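Local coordinates for Slr1438 protein (Synechocystis sp., PDB 3K25) that is of unconfirmed function but probably binds carbohydrate and may act as a sugar isomerase of the aldose 1-epimerase type, at residues I45-D49 / V60-I64; A178-N182 / F210-Q215; E205-T211 / T239-V245. All coordinates share one frame. Numbering follows the deposited sequence.

Contact 1 (I45-D49 / V60-I64); sequences ILYFD and VRGGI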
ATOM      1  N   ILE A  45      -0.256   4.420  14.787  1.00 46.67           N
ATOM      2  CA  ILE A  45      -0.251   5.277  13.624  1.00 42.04           C
ATOM      3  C   ILE A  45      -0.985   4.600  12.463  1.00 36.01           C
ATOM      4  O   ILE A  45      -1.504   5.279  11.581  1.00 36.49           O
ATOM      5  CB  ILE A  45       1.201   5.685  13.272  1.00 41.00           C
ATOM      6  CG1 ILE A  45       1.318   6.086  11.814  1.00 37.33           C
ATOM      7  CG2 ILE A  45       2.151   4.579  13.605  1.00 38.62           C
ATOM      8  CD1 ILE A  45       2.643   6.767  11.544  1.00 40.76           C
ATOM      9  N   LEU A  46      -1.061   3.266  12.487  1.00 36.28           N
ATOM     10  CA  LEU A  46      -1.787   2.508  11.458  1.00 32.07           C
ATOM     11  C   LEU A  46      -3.033   1.866  12.047  1.00 33.81           C
ATOM     12  O   LEU A  46      -3.080   1.577  13.243  1.00 37.28           O
ATOM     13  CB  LEU A  46      -0.925   1.391  10.877  1.00 25.97           C
ATOM     14  CG  LEU A  46       0.160   1.773   9.875  1.00 24.51           C
ATOM     15  CD1 LEU A  46       0.993   0.542   9.499  1.00 21.86           C
ATOM     16  CD2 LEU A  46      -0.507   2.371   8.653  1.00 23.51           C
ATOM     17  N   TYR A  47      -4.043   1.647  11.207  1.00 40.31           N
ATOM     18  CA  TYR A  47      -5.280   0.997  11.639  1.00 42.07           C
ATOM     19  C   TYR A  47      -5.170  -0.458  11.229  1.00 39.91           C
ATOM     20  O   TYR A  47      -4.602  -0.750  10.178  1.00 36.33           O
ATOM     21  CB  TYR A  47      -6.491   1.620  10.949  1.00 40.05           C
ATOM     22  CG  TYR A  47      -7.731   0.733  10.935  1.00 40.79           C
ATOM     23  CD1 TYR A  47      -7.869  -0.310  10.008  1.00 37.18           C
ATOM     24  CD2 TYR A  47      -8.779   0.960  11.827  1.00 46.02           C
ATOM     25  CE1 TYR A  47      -9.025  -1.098   9.970  1.00 37.42           C
ATOM     26  CE2 TYR A  47      -9.932   0.181  11.799  1.00 47.38           C
ATOM     27  CZ  TYR A  47     -10.054  -0.841  10.871  1.00 45.29           C
ATOM     28  OH  TYR A  47     -11.213  -1.585  10.842  1.00 49.34           O
ATOM     29  N   PHE A  48      -5.719  -1.368  12.028  1.00 40.09           N
ATOM     30  CA  PHE A  48      -5.628  -2.778  11.677  1.00 39.36           C
ATOM     31  C   PHE A  48      -6.738  -3.623  12.272  1.00 42.82           C
ATOM     32  O   PHE A  48      -6.897  -3.691  13.486  1.00 43.93           O
ATOM     33  CB  PHE A  48      -4.276  -3.340  12.121  1.00 36.26           C
ATOM     34  CG  PHE A  48      -3.917  -4.644  11.461  1.00 31.99           C
ATOM     35  CD1 PHE A  48      -3.743  -4.712  10.077  1.00 28.65           C
ATOM     36  CD2 PHE A  48      -3.750  -5.801  12.215  1.00 31.60           C
ATOM     37  CE1 PHE A  48      -3.406  -5.914   9.450  1.00 25.57           C
ATOM     38  CE2 PHE A  48      -3.414  -7.008  11.598  1.00 28.34           C
ATOM     39  CZ  PHE A  48      -3.242  -7.062  10.207  1.00 26.43           C
ATOM     40  N   ASP A  49      -7.497  -4.280  11.408  1.00 38.82           N
ATOM     41  CA  ASP A  49      -8.595  -5.126  11.852  1.00 44.63           C
ATOM     42  C   ASP A  49      -8.070  -6.528  12.181  1.00 41.69           C
ATOM     43  O   ASP A  49      -8.013  -7.402  11.312  1.00 37.67           O
ATOM     44  CB  ASP A  49      -9.653  -5.213  10.756  1.00 47.46           C
ATOM     45  CG  ASP A  49     -10.914  -5.904  11.221  1.00 51.53           C
ATOM     46  OD1 ASP A  49     -10.794  -6.824  12.062  1.00 51.82           O
ATOM     47  OD2 ASP A  49     -12.014  -5.540  10.736  1.00 55.35           O
ATOM     48  N   VAL A  60      -7.206  -8.219   3.655  1.00 32.46           N
ATOM     49  CA  VAL A  60      -6.724  -7.491   4.808  1.00 32.46           C
ATOM     50  C   VAL A  60      -7.285  -6.080   4.797  1.00 34.90           C
ATOM     51  O   VAL A  60      -7.334  -5.435   3.751  1.00 38.23           O
ATOM     52  CB  VAL A  60      -5.173  -7.457   4.846  1.00 29.51           C
ATOM     53  CG1 VAL A  60      -4.614  -7.205   3.449  1.00 31.33           C
ATOM     54  CG2 VAL A  60      -4.707  -6.374   5.799  1.00 33.22           C
ATOM     55  N   ARG A  61      -7.730  -5.632   5.970  1.00 36.01           N
ATOM     56  CA  ARG A  61      -8.286  -4.294   6.175  1.00 37.16           C
ATOM     57  C   ARG A  61      -7.458  -3.613   7.239  1.00 37.39           C
ATOM     58  O   ARG A  61      -7.707  -3.777   8.434  1.00 40.05           O
ATOM     59  CB  ARG A  61      -9.729  -4.361   6.664  1.00 40.45           C
ATOM     60  CG  ARG A  61     -10.739  -4.674   5.597  1.00 43.32           C
ATOM     61  CD  ARG A  61     -11.262  -3.420   4.913  1.00 44.86           C
ATOM     62  NE  ARG A  61     -12.163  -3.777   3.820  1.00 44.69           N
ATOM     63  CZ  ARG A  61     -11.763  -4.325   2.674  1.00 43.27           C
ATOM     64  NH1 ARG A  61     -10.471  -4.566   2.466  1.00 36.01           N
ATOM     65  NH2 ARG A  61     -12.655  -4.662   1.747  1.00 43.87           N
ATOM     66  N   GLY A  62      -6.471  -2.849   6.800  1.00 24.59           N
ATOM     67  CA  GLY A  62      -5.615  -2.154   7.733  1.00 24.04           C
ATOM     68  C   GLY A  62      -4.192  -2.399   7.302  1.00 20.46           C
ATOM     69  O   GLY A  62      -3.967  -3.095   6.321  1.00 18.09           O
ATOM     70  N   GLY A  63      -3.231  -1.841   8.023  1.00 29.09           N
ATOM     71  CA  GLY A  63      -1.852  -2.045   7.640  1.00 25.97           C
ATOM     72  C   GLY A  63      -1.520  -1.362   6.323  1.00 23.87           C
ATOM     73  O   GLY A  63      -2.145  -0.359   5.949  1.00 26.43           O
ATOM     74  N   ILE A  64      -0.543  -1.914   5.609  1.00 22.67           N
ATOM     75  CA  ILE A  64      -0.120  -1.336   4.348  1.00 21.33           C
ATOM     76  C   ILE A  64      -0.069  -2.356   3.210  1.00 16.96           C
ATOM     77  O   ILE A  64       0.998  -2.863   2.847  1.00 17.90           O
ATOM     78  CB  ILE A  64       1.250  -0.667   4.511  1.00 20.35           C
ATOM     79  CG1 ILE A  64       1.229   0.241   5.742  1.00 25.10           C
ATOM     80  CG2 ILE A  64       1.564   0.176   3.281  1.00 18.61           C
ATOM     81  CD1 ILE A  64       2.565   0.838   6.082  1.00 28.64           C
TER
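This is a short backbone-to-backbone contact within one long loop: Ile45-Asp49 and Val60-Ile64 lie in the connection between strands 43-44 and 66-67 and run in opposite senses where they meet. Two hydrogen bonds hold them, Gly63 N to Tyr47 O at 2.8 Å and Asp49 N to Arg61 O at 3.0 Å. They flank an isolated beta bridge between Phe48 and Gly62, whose CA atoms are only 4.0 Å apart. Such closeness depends on glycine: a CB on Gly62 would collide with Tyr47 O and Phe48 CA, and its backbone angles (132/180) would press that CB against the preceding carbonyl. Gly63 has a positive phi (68°), which favours glycine for a different reason, without a clash. In the galactose mutarotase-like beta-sandwich of this family, the bridge sits in the loop joining the sheet of strands 14-18 to 43-44 to the one holding 66-67 and 157-168. Tyr47 and Gly63 both make backbone hydrogen bonds to Tyr166 of strand 157-168, while Ile64 bonds to Val35 of strand 34-40. The edge of the Phe48 ring faces the Gly62-Gly63 peptide, with CD1 3.6 Å from Gly63 N, and Phe48 CE1 packs 3.9 Å from Val60 CG2. Further along, Leu46 CD1 meets Ile64 CD1 at 3.8 Å. The Tyr47 ring turns an edge to the other segment, placing CE1 3.4 Å from Arg61 O, and also meets the ring of Tyr250.

Contact 2 (A178-N182 / F210-Q215); sequences AIPAN and FTQISQ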
ATOM      1  N   ALA A 178      -4.074  18.002   2.685  1.00 52.16           N
ATOM      2  CA  ALA A 178      -3.099  18.683   1.855  1.00 48.47           C
ATOM      3  C   ALA A 178      -2.720  17.773   0.698  1.00 41.96           C
ATOM      4  O   ALA A 178      -1.648  17.162   0.685  1.00 38.73           O
ATOM      5  CB  ALA A 178      -1.867  19.040   2.678  1.00 47.75           C
ATOM      6  N   ILE A 179      -3.627  17.689  -0.266  1.00 52.62           N
ATOM      7  CA  ILE A 179      -3.437  16.882  -1.459  1.00 47.36           C
ATOM      8  C   ILE A 179      -3.129  17.847  -2.609  1.00 45.90           C
ATOM      9  O   ILE A 179      -3.883  18.783  -2.852  1.00 47.70           O
ATOM     10  CB  ILE A 179      -4.711  16.096  -1.752  1.00 48.03           C
ATOM     11  CG1 ILE A 179      -5.113  15.315  -0.492  1.00 49.42           C
ATOM     12  CG2 ILE A 179      -4.501  15.187  -2.954  1.00 44.13           C
ATOM     13  CD1 ILE A 179      -6.504  14.690  -0.547  1.00 49.81           C
ATOM     14  N   PRO A 180      -2.012  17.629  -3.324  1.00 43.28           N
ATOM     15  CA  PRO A 180      -1.568  18.465  -4.450  1.00 41.23           C
ATOM     16  C   PRO A 180      -2.258  18.201  -5.782  1.00 40.73           C
ATOM     17  O   PRO A 180      -1.637  17.752  -6.745  1.00 37.72           O
ATOM     18  CB  PRO A 180      -0.079  18.179  -4.512  1.00 37.82           C
ATOM     19  CG  PRO A 180      -0.046  16.704  -4.194  1.00 36.03           C
ATOM     20  CD  PRO A 180      -1.035  16.560  -3.045  1.00 38.27           C
ATOM     21  N   ALA A 181      -3.547  18.498  -5.826  1.00 31.76           N
ATOM     22  CA  ALA A 181      -4.353  18.320  -7.025  1.00 34.12           C
ATOM     23  C   ALA A 181      -5.415  19.407  -7.091  1.00 39.87           C
ATOM     24  O   ALA A 181      -5.571  20.195  -6.165  1.00 42.04           O
ATOM     25  CB  ALA A 181      -5.018  16.957  -7.009  1.00 32.11           C
ATOM     26  N   ASN A 182      -6.157  19.439  -8.189  1.00 29.14           N
ATOM     27  CA  ASN A 182      -7.207  20.427  -8.357  1.00 38.33           C
ATOM     28  C   ASN A 182      -8.525  19.732  -8.630  1.00 44.15           C
ATOM     29  O   ASN A 182      -9.586  20.346  -8.575  1.00 48.21           O
ATOM     30  CB  ASN A 182      -6.860  21.373  -9.509  1.00 34.69           C
ATOM     31  CG  ASN A 182      -5.696  22.297  -9.176  1.00 31.95           C
ATOM     32  OD1 ASN A 182      -5.671  22.925  -8.119  1.00 33.33           O
ATOM     33  ND2 ASN A 182      -4.734  22.393 -10.087  1.00 28.53           N
ATOM     34  N   PHE A 210      -6.961  11.000  -7.173  1.00 33.17           N
ATOM     35  CA  PHE A 210      -6.356  12.205  -7.722  1.00 34.07           C
ATOM     36  C   PHE A 210      -5.255  11.751  -8.688  1.00 31.36           C
ATOM     37  O   PHE A 210      -4.134  11.460  -8.274  1.00 29.70           O
ATOM     38  CB  PHE A 210      -5.733  13.025  -6.604  1.00 34.14           C
ATOM     39  CG  PHE A 210      -6.696  13.423  -5.527  1.00 39.97           C
ATOM     40  CD1 PHE A 210      -7.341  14.656  -5.570  1.00 44.90           C
ATOM     41  CD2 PHE A 210      -6.935  12.582  -4.445  1.00 40.83           C
ATOM     42  CE1 PHE A 210      -8.203  15.052  -4.555  1.00 48.86           C
ATOM     43  CE2 PHE A 210      -7.798  12.969  -3.422  1.00 45.10           C
ATOM     44  CZ  PHE A 210      -8.433  14.209  -3.477  1.00 48.86           C
ATOM     45  N   THR A 211      -5.557  11.682  -9.975  1.00 37.65           N
ATOM     46  CA  THR A 211      -4.549  11.233 -10.923  1.00 36.40           C
ATOM     47  C   THR A 211      -3.717  12.349 -11.542  1.00 36.69           C
ATOM     48  O   THR A 211      -2.932  12.097 -12.462  1.00 34.56           O
ATOM     49  CB  THR A 211      -5.187  10.408 -12.057  1.00 39.16           C
ATOM     50  OG1 THR A 211      -6.069  11.242 -12.817  1.00 43.27           O
ATOM     51  CG2 THR A 211      -5.976   9.234 -11.480  1.00 41.82           C
ATOM     52  N   GLN A 212      -3.880  13.571 -11.038  1.00 63.97           N
ATOM     53  CA  GLN A 212      -3.142  14.736 -11.539  1.00 64.61           C
ATOM     54  C   GLN A 212      -2.600  15.519 -10.348  1.00 64.39           C
ATOM     55  O   GLN A 212      -3.256  16.432  -9.842  1.00 68.68           O
ATOM     56  CB  GLN A 212      -4.074  15.629 -12.358  1.00 69.20           C
ATOM     57  CG  GLN A 212      -3.375  16.693 -13.182  1.00 72.21           C
ATOM     58  CD  GLN A 212      -2.524  16.099 -14.283  1.00 72.37           C
ATOM     59  OE1 GLN A 212      -2.981  15.240 -15.038  1.00 75.35           O
ATOM     60  NE2 GLN A 212      -1.281  16.558 -14.386  1.00 69.72           N
ATOM     61  N   ILE A 213      -1.399  15.163  -9.905  1.00 37.83           N
ATOM     62  CA  ILE A 213      -0.800  15.817  -8.744  1.00 37.01           C
ATOM     63  C   ILE A 213       0.402  16.680  -9.076  1.00 36.04           C
ATOM     64  O   ILE A 213       1.166  16.369  -9.992  1.00 33.69           O
ATOM     65  CB  ILE A 213      -0.399  14.774  -7.663  1.00 34.39           C
ATOM     66  CG1 ILE A 213       0.580  13.745  -8.245  1.00 29.44           C
ATOM     67  CG2 ILE A 213      -1.654  14.094  -7.120  1.00 32.10           C
ATOM     68  CD1 ILE A 213       0.983  12.670  -7.273  1.00 27.16           C
ATOM     69  N   SER A 214       0.571  17.754  -8.310  1.00 38.51           N
ATOM     70  CA  SER A 214       1.661  18.700  -8.529  1.00 41.35           C
ATOM     71  C   SER A 214       2.803  18.631  -7.517  1.00 41.62           C
ATOM     72  O   SER A 214       3.703  19.478  -7.524  1.00 42.85           O
ATOM     73  CB  SER A 214       1.096  20.120  -8.543  1.00 44.27           C
ATOM     74  OG  SER A 214       0.356  20.383  -7.364  1.00 48.34           O
ATOM     75  N   GLN A 215       2.767  17.628  -6.649  1.00 52.92           N
ATOM     76  CA  GLN A 215       3.792  17.469  -5.622  1.00 53.59           C
ATOM     77  C   GLN A 215       4.084  16.000  -5.379  1.00 51.13           C
ATOM     78  O   GLN A 215       3.184  15.169  -5.413  1.00 51.43           O
ATOM     79  CB  GLN A 215       3.323  18.088  -4.303  1.00 58.50           C
ATOM     80  CG  GLN A 215       3.310  19.604  -4.243  1.00 64.81           C
ATOM     81  CD  GLN A 215       4.596  20.161  -3.687  1.00 69.91           C
ATOM     82  OE1 GLN A 215       5.625  20.151  -4.355  1.00 69.36           O
ATOM     83  NE2 GLN A 215       4.551  20.634  -2.448  1.00 74.33           N
TER
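Hydrogen bonding here converges on one carbonyl. Pro180 O accepts the backbone amide of Ser214, with N and O 2.7 Å apart, and takes a weak second bond from Ser214 OG at 3.4 Å; Ile213 CA adds a CA-H...O contact to Pro180 O at 2.9 Å. Pro180 is the centre of an inverse gamma turn, with a weak bond from Ala181 N to Ile179 O (3.0 Å), so the turn uses a different carbonyl from the one that accepts from Ser214. A longer CA-H...O contact joins Ala181 CA to Gln212 O at 3.6 Å.

Apolar packing on the inner side centres on Phe210. Ile179 CG2 sits squarely over the face of its ring, 3.7 Å from the centroid and 6° off the normal, a CH-pi contact; Ile179 CD1 reaches Phe210 CZ at 3.5 Å. Ala181 CB packs 3.6 Å from Phe210 CD1, and Tyr195 meets the ring edge-to-face. Separately, the proline ring lies against the far end of the other segment, with Pro180 CB 3.4 Å from Gln215 CB and Pro180 CG 4.0 Å from Ile213 CB.

Each segment carries the chain from one sheet of the sandwich to another, 178-182 from strand 176-178 to 183-186 and 210-215 from strand 205-210 to 217-222. With no charged side chain in either, these inter-sheet connections are held by one backbone hydrogen bond, a weak hydroxyl bond to the same carbonyl, and apolar packing that is buried at Ile179 and Phe210 and gives way to exposed Ser214 and Gln215.

Contact 3 (E205-T211 / T239-V245); sequences ELDLAFT and TLVLWTV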
ATOM      1  N   GLU A 205     -18.916   7.446   2.590  1.00 61.07           N
ATOM      2  CA  GLU A 205     -17.815   6.795   1.894  1.00 53.45           C
ATOM      3  C   GLU A 205     -17.153   7.718   0.878  1.00 48.24           C
ATOM      4  O   GLU A 205     -17.820   8.332   0.051  1.00 52.10           O
ATOM      5  CB  GLU A 205     -18.308   5.525   1.200  1.00 56.59           C
ATOM      6  CG  GLU A 205     -17.272   4.871   0.299  1.00 65.29           C
ATOM      7  CD  GLU A 205     -17.726   3.523  -0.236  1.00 67.96           C
ATOM      8  OE1 GLU A 205     -18.888   3.412  -0.675  1.00 70.44           O
ATOM      9  OE2 GLU A 205     -16.921   2.571  -0.228  1.00 67.59           O
ATOM     10  N   LEU A 206     -15.832   7.812   0.963  1.00 54.81           N
ATOM     11  CA  LEU A 206     -15.039   8.641   0.067  1.00 48.53           C
ATOM     12  C   LEU A 206     -13.994   7.762  -0.632  1.00 38.68           C
ATOM     13  O   LEU A 206     -13.104   7.201   0.015  1.00 35.91           O
ATOM     14  CB  LEU A 206     -14.347   9.751   0.866  1.00 47.69           C
ATOM     15  CG  LEU A 206     -14.803  11.208   0.693  1.00 50.91           C
ATOM     16  CD1 LEU A 206     -16.289  11.327   0.948  1.00 57.89           C
ATOM     17  CD2 LEU A 206     -14.024  12.109   1.644  1.00 51.10           C
ATOM     18  N   ASP A 207     -14.110   7.622  -1.946  1.00 47.89           N
ATOM     19  CA  ASP A 207     -13.167   6.806  -2.704  1.00 40.16           C
ATOM     20  C   ASP A 207     -12.644   7.664  -3.841  1.00 37.68           C
ATOM     21  O   ASP A 207     -13.028   7.480  -4.994  1.00 38.30           O
ATOM     22  CB  ASP A 207     -13.871   5.562  -3.260  1.00 41.39           C
ATOM     23  CG  ASP A 207     -12.897   4.521  -3.795  1.00 37.45           C
ATOM     24  OD1 ASP A 207     -12.175   4.798  -4.780  1.00 36.62           O
ATOM     25  OD2 ASP A 207     -12.847   3.415  -3.226  1.00 38.74           O
ATOM     26  N   LEU A 208     -11.761   8.598  -3.506  1.00 46.56           N
ATOM     27  CA  LEU A 208     -11.217   9.530  -4.486  1.00 44.31           C
ATOM     28  C   LEU A 208      -9.843   9.196  -5.083  1.00 39.98           C
ATOM     29  O   LEU A 208      -8.902   8.820  -4.373  1.00 38.32           O
ATOM     30  CB  LEU A 208     -11.170  10.936  -3.874  1.00 44.87           C
ATOM     31  CG  LEU A 208     -12.376  11.441  -3.058  1.00 49.83           C
ATOM     32  CD1 LEU A 208     -13.687  10.866  -3.602  1.00 49.89           C
ATOM     33  CD2 LEU A 208     -12.204  11.035  -1.605  1.00 49.17           C
ATOM     34  N   ALA A 209      -9.738   9.356  -6.402  1.00 39.65           N
ATOM     35  CA  ALA A 209      -8.491   9.104  -7.114  1.00 33.63           C
ATOM     36  C   ALA A 209      -7.977  10.387  -7.777  1.00 34.20           C
ATOM     37  O   ALA A 209      -8.506  10.821  -8.806  1.00 37.22           O
ATOM     38  CB  ALA A 209      -8.699   8.020  -8.166  1.00 28.36           C
ATOM     39  N   PHE A 210      -6.961  11.000  -7.173  1.00 33.17           N
ATOM     40  CA  PHE A 210      -6.356  12.205  -7.722  1.00 34.07           C
ATOM     41  C   PHE A 210      -5.255  11.751  -8.688  1.00 31.36           C
ATOM     42  O   PHE A 210      -4.134  11.460  -8.274  1.00 29.70           O
ATOM     43  CB  PHE A 210      -5.733  13.025  -6.604  1.00 34.14           C
ATOM     44  CG  PHE A 210      -6.696  13.423  -5.527  1.00 39.97           C
ATOM     45  CD1 PHE A 210      -7.341  14.656  -5.570  1.00 44.90           C
ATOM     46  CD2 PHE A 210      -6.935  12.582  -4.445  1.00 40.83           C
ATOM     47  CE1 PHE A 210      -8.203  15.052  -4.555  1.00 48.86           C
ATOM     48  CE2 PHE A 210      -7.798  12.969  -3.422  1.00 45.10           C
ATOM     49  CZ  PHE A 210      -8.433  14.209  -3.477  1.00 48.86           C
ATOM     50  N   THR A 211      -5.557  11.682  -9.975  1.00 37.65           N
ATOM     51  CA  THR A 211      -4.549  11.233 -10.923  1.00 36.40           C
ATOM     52  C   THR A 211      -3.717  12.349 -11.542  1.00 36.69           C
ATOM     53  O   THR A 211      -2.932  12.097 -12.462  1.00 34.56           O
ATOM     54  CB  THR A 211      -5.187  10.408 -12.057  1.00 39.16           C
ATOM     55  OG1 THR A 211      -6.069  11.242 -12.817  1.00 43.27           O
ATOM     56  CG2 THR A 211      -5.976   9.234 -11.480  1.00 41.82           C
ATOM     57  N   THR A 239      -0.194   8.987  -9.039  1.00 25.49           N
ATOM     58  CA  THR A 239      -1.578   9.063  -8.576  1.00 27.27           C
ATOM     59  C   THR A 239      -1.741   8.935  -7.062  1.00 26.90           C
ATOM     60  O   THR A 239      -1.030   8.173  -6.405  1.00 25.40           O
ATOM     61  CB  THR A 239      -2.448   7.987  -9.253  1.00 27.25           C
ATOM     62  OG1 THR A 239      -2.781   8.410 -10.585  1.00 27.69           O
ATOM     63  CG2 THR A 239      -3.729   7.757  -8.462  1.00 29.75           C
ATOM     64  N   LEU A 240      -2.701   9.679  -6.524  1.00 24.75           N
ATOM     65  CA  LEU A 240      -2.974   9.664  -5.102  1.00 27.28           C
ATOM     66  C   LEU A 240      -4.421   9.254  -4.873  1.00 31.03           C
ATOM     67  O   LEU A 240      -5.347   9.872  -5.411  1.00 33.65           O
ATOM     68  CB  LEU A 240      -2.720  11.046  -4.524  1.00 29.36           C
ATOM     69  CG  LEU A 240      -1.865  11.153  -3.263  1.00 29.39           C
ATOM     70  CD1 LEU A 240      -0.913   9.962  -3.095  1.00 26.36           C
ATOM     71  CD2 LEU A 240      -1.083  12.465  -3.375  1.00 28.23           C
ATOM     72  N   VAL A 241      -4.609   8.200  -4.077  1.00 26.29           N
ATOM     73  CA  VAL A 241      -5.943   7.694  -3.780  1.00 30.82           C
ATOM     74  C   VAL A 241      -6.323   7.919  -2.313  1.00 33.52           C
ATOM     75  O   VAL A 241      -5.482   7.807  -1.416  1.00 32.53           O
ATOM     76  CB  VAL A 241      -6.041   6.174  -4.106  1.00 28.57           C
ATOM     77  CG1 VAL A 241      -7.357   5.604  -3.579  1.00 33.28           C
ATOM     78  CG2 VAL A 241      -5.933   5.951  -5.616  1.00 28.13           C
ATOM     79  N   LEU A 242      -7.591   8.248  -2.073  1.00 25.34           N
ATOM     80  CA  LEU A 242      -8.065   8.467  -0.710  1.00 30.25           C
ATOM     81  C   LEU A 242      -9.290   7.596  -0.435  1.00 33.67           C
ATOM     82  O   LEU A 242     -10.313   7.740  -1.087  1.00 35.74           O
ATOM     83  CB  LEU A 242      -8.384   9.940  -0.502  1.00 33.54           C
ATOM     84  CG  LEU A 242      -8.653  10.276   0.960  1.00 39.49           C
ATOM     85  CD1 LEU A 242      -8.086  11.650   1.286  1.00 41.46           C
ATOM     86  CD2 LEU A 242     -10.152  10.191   1.228  1.00 45.73           C
ATOM     87  N   TRP A 243      -9.167   6.690   0.534  1.00 38.93           N
ATOM     88  CA  TRP A 243     -10.220   5.736   0.909  1.00 44.50           C
ATOM     89  C   TRP A 243     -10.631   5.944   2.365  1.00 48.79           C
ATOM     90  O   TRP A 243      -9.787   6.134   3.241  1.00 46.68           O
ATOM     91  CB  TRP A 243      -9.671   4.317   0.711  1.00 43.41           C
ATOM     92  CG  TRP A 243     -10.519   3.114   1.158  1.00 49.49           C
ATOM     93  CD1 TRP A 243     -10.048   1.946   1.734  1.00 47.61           C
ATOM     94  CD2 TRP A 243     -11.914   2.900   0.934  1.00 54.53           C
ATOM     95  NE1 TRP A 243     -11.062   1.029   1.865  1.00 48.79           N
ATOM     96  CE2 TRP A 243     -12.218   1.586   1.384  1.00 55.62           C
ATOM     97  CE3 TRP A 243     -12.938   3.680   0.392  1.00 60.56           C
ATOM     98  CZ2 TRP A 243     -13.497   1.046   1.304  1.00 60.43           C
ATOM     99  CZ3 TRP A 243     -14.212   3.139   0.312  1.00 66.89           C
ATOM    100  CH2 TRP A 243     -14.479   1.833   0.767  1.00 65.71           C
ATOM    101  N   THR A 244     -11.930   5.909   2.623  1.00 50.81           N
ATOM    102  CA  THR A 244     -12.436   6.078   3.978  1.00 56.89           C
ATOM    103  C   THR A 244     -13.933   5.808   4.019  1.00 62.46           C
ATOM    104  O   THR A 244     -14.648   6.104   3.063  1.00 62.74           O
ATOM    105  CB  THR A 244     -12.153   7.502   4.513  1.00 59.81           C
ATOM    106  OG1 THR A 244     -12.750   7.655   5.807  1.00 66.55           O
ATOM    107  CG2 THR A 244     -12.712   8.552   3.574  1.00 64.59           C
ATOM    108  N   VAL A 245     -14.401   5.225   5.116  1.00 47.50           N
ATOM    109  CA  VAL A 245     -15.822   4.921   5.256  1.00 55.70           C
ATOM    110  C   VAL A 245     -16.350   5.244   6.649  1.00 63.78           C
ATOM    111  O   VAL A 245     -15.620   5.176   7.648  1.00 62.81           O
ATOM    112  CB  VAL A 245     -16.127   3.425   4.965  1.00 52.59           C
ATOM    113  CG1 VAL A 245     -15.567   3.029   3.609  1.00 47.21           C
ATOM    114  CG2 VAL A 245     -15.559   2.552   6.066  1.00 50.33           C
TER
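Strands 205-210 and 239-245 pair antiparallel, their axes 4.6 Å apart at closest and 169° between directions. Six backbone hydrogen bonds form three two-way pairs. Leu206 N gives to Thr244 O at 3.0 Å and Thr244 N returns a weak bond to Leu206 O at 3.1 Å, bent to 129°. Leu208 N reaches Leu242 O at 2.9 Å, and Leu242 N reaches Leu208 O at 2.7 Å. Phe210 N to Leu240 O (2.6 Å) and Leu240 N to Phe210 O (2.9 Å) complete the ladder. Between these pairs, CA-H...O contacts point to the same carbonyls, such as Val241 CA to Leu208 O at 3.2 Å.

Other polar groups find partners elsewhere: Glu205 O accepts from Lys188 NZ, Thr239 OG1 bonds to Gln268 OE1, and Thr244 OG1 to Lys172 NZ. The face carrying Leu206, Leu208, Phe210, Leu240, Leu242 and Thr244 is buried and mostly apolar; Leu208 CD2 meets Leu242 CD2 at 3.6 Å, and Thr244 CG2 lies 3.4 Å from Leu206 CB. The other face holds Glu205, Asp207, Ala209, Val241, Trp243 and Val245. Trp243 meets the rings of His164 and Tyr250 there, and by analogy with related mutarotases this is probably the sugar-binding side of the sheet.

The backbone groups that point away from this pairing serve the next strands: Asp207 bonds to Gln187 and Ala209 to Leu185, at strand 183-186 and just beyond it, while Thr239, Val241 and Trp243 bond to Trp256, Glu254 and Cys252 of strand 250-256, so both strands are interior to the sheet.

In the fold
Contact 1 closes before the others begin, whereas the segments of contacts 2 and 3 alternate along the chain: 178-182, then 205-215, then 239-245. Contacts 2 and 3 share Phe210 and Thr211, and their centres lie 11 Å apart. Contact 2 packs against the leucine face of the strand pair, at the Phe210/Leu240 end and inward as far as Leu242, whose CD1 is 3.9 Å from Ile179 CD1. Contact 1 is 16 Å from contact 3 and 24 Å from contact 2, centre to centre, and touches neither. Tyr250, the first residue of strand 250-256, which pairs with 239-245, meets both Tyr47 and Trp243, linking the loop 45-64 to the sheet that holds contact 3.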